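PDB 5YGB: tudor and KH domain-containing protein homolog, which uses its extended Tudor domain, crystallised here, to bind the N-terminal tail of Piwi and takes part in piRNA-guided transposon repression. Local coordinates for residues A[206-209]-A[210-214]. The protein carries 1 engineered substitution. Residues are numbered along the deposited sequence; the frame is centred on the assembly and turned at random. Where two conformers were deposited one is given.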
loop_
_atom_site.group_PDB
_atom_site.type_symbol
_atom_site.label_atom_id
_atom_site.label_comp_id
_atom_site.label_asym_id
_atom_site.label_seq_id
_atom_site.Cartn_x
_atom_site.Cartn_y
_atom_site.Cartn_z
ATOM N N ALA A 206 0.790 6.072 18.709
ATOM C CA ALA A 206 -0.415 5.652 19.425
ATOM C C ALA A 206 -0.658 6.536 20.645
ATOM O O ALA A 206 -1.782 6.983 20.892
ATOM C CB ALA A 206 -0.307 4.199 19.851
ATOM N N ASP A 207 0.397 6.793 21.414
ATOM C CA ASP A 207 0.236 7.581 22.627
ATOM C C ASP A 207 -0.031 9.047 22.302
ATOM O O ASP A 207 -0.782 9.709 23.028
ATOM C CB ASP A 207 1.458 7.427 23.532
ATOM C CG ASP A 207 1.482 6.081 24.241
ATOM O OD1 ASP A 207 0.404 5.468 24.383
ATOM O OD2 ASP A 207 2.571 5.630 24.647
ATOM N N LEU A 208 0.554 9.558 21.224
ATOM C CA LEU A 208 0.224 10.906 20.769
ATOM C C LEU A 208 -1.253 11.005 20.374
ATOM O O LEU A 208 -1.936 11.963 20.742
ATOM C CB LEU A 208 1.117 11.314 19.601
ATOM C CG LEU A 208 2.569 11.606 19.957
ATOM C CD1 LEU A 208 3.396 11.772 18.690
ATOM C CD2 LEU A 208 2.665 12.860 20.824
ATOM N N MET A 209 -1.757 10.016 19.645
ATOM C CA MET A 209 -3.154 10.062 19.236
ATOM C C MET A 209 -4.105 9.956 20.426
ATOM O O MET A 209 -5.099 10.671 20.473
ATOM C CB MET A 209 -3.450 8.971 18.218
ATOM C CG MET A 209 -2.735 9.193 16.894
ATOM S SD MET A 209 -3.299 8.084 15.597
ATOM C CE MET A 209 -5.003 8.611 15.374
ATOM N N ILE A 210 -3.787 9.102 21.397
ATOM C CA ILE A 210 -4.628 8.943 22.576
ATOM C C ILE A 210 -4.604 10.203 23.435
ATOM O O ILE A 210 -5.656 10.722 23.806
ATOM C CB ILE A 210 -4.184 7.727 23.423
ATOM C CG1 ILE A 210 -4.457 6.436 22.649
ATOM C CG2 ILE A 210 -4.937 7.696 24.748
ATOM C CD1 ILE A 210 -3.814 5.188 23.265
ATOM N N THR A 211 -3.417 10.711 23.749
ATOM C CA THR A 211 -3.326 11.854 24.660
ATOM C C THR A 211 -3.886 13.134 24.048
ATOM O O THR A 211 -4.208 14.071 24.775
ATOM C CB THR A 211 -1.879 12.135 25.110
ATOM O OG1 THR A 211 -1.031 12.316 23.966
ATOM C CG2 THR A 211 -1.345 10.996 25.968
ATOM N N GLN A 212 -4.002 13.180 22.725
ATOM C CA GLN A 212 -4.513 14.375 22.060
ATOM C C GLN A 212 -5.948 14.213 21.546
ATOM O O GLN A 212 -6.460 15.075 20.831
ATOM C CB GLN A 212 -3.563 14.776 20.926
ATOM C CG GLN A 212 -2.193 15.183 21.458
ATOM C CD GLN A 212 -1.199 15.576 20.382
ATOM O OE1 GLN A 212 -1.573 15.947 19.270
ATOM N NE2 GLN A 212 0.080 15.509 20.718
ATOM N N GLY A 213 -6.602 13.108 21.912
ATOM C CA GLY A 213 -8.030 12.956 21.693
ATOM C C GLY A 213 -8.460 12.372 20.362
ATOM O O GLY A 213 -9.639 12.456 19.999
ATOM N N PHE A 214 -7.523 11.758 19.640
ATOM C CA PHE A 214 -7.817 11.185 18.323
ATOM C C PHE A 214 -8.019 9.670 18.350
ATOM O O PHE A 214 -8.409 9.062 17.344
ATOM C CB PHE A 214 -6.693 11.519 17.344
ATOM C CG PHE A 214 -6.546 12.979 17.077
ATOM C CD1 PHE A 214 -7.370 13.616 16.166
ATOM C CD2 PHE A 214 -5.585 13.718 17.741
ATOM C CE1 PHE A 214 -7.228 14.968 15.922
ATOM C CE2 PHE A 214 -5.446 15.077 17.502
ATOM C CZ PHE A 214 -6.266 15.695 16.589
#
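M209 and F214 meet where helix 205-211 closes in a Schellman motif, a worked example of how a helix is brought to an end. Up to that point the i to i+4 pattern holds: I210 N bonds to A206 O at 3.0 Å and T211 N to D207 O. The next bond, Q212 N to L208 O, is weak, bent to 133° at the hydrogen as Q212 leaves helical geometry. The two bonds of the motif follow: the 6→1 bond F214 N to M209 O at 2.8 Å and the 5→2 bond G213 N to I210 O. G213, the C-prime residue, has a positive phi of 88°, at which a side chain would press on the preceding carbonyl.

Among the side chains, T211 turns its hydroxyl back between its own N and carbonyl carbon (chi1 55°), and OG1 donates to D207 O at 2.8 Å. The hydroxyl and T211 N approach that oxygen from opposite faces of the carbonyl plane. L208 and Q212 run side by side, CD2 of L208 lying 3.7 Å from NE2 of Q212. In one of its two conformers, M209 crosses F214 at about a right angle.

This short helix, near the C-terminal end of the extended Tudor domain, packs through M209 on helix 144-154 and through A206 and I210 on V131 of strand 131-132. F214 O accepts a bond from S146 OG, joining the residue after the turn to helix 144-154.

Chemically, the helix end spends its last carbonyls locally: D207 O is gripped twice, L208 O weakly, and the Schellman bonds satisfy M209 O and I210 O, which lack a following helical N-H.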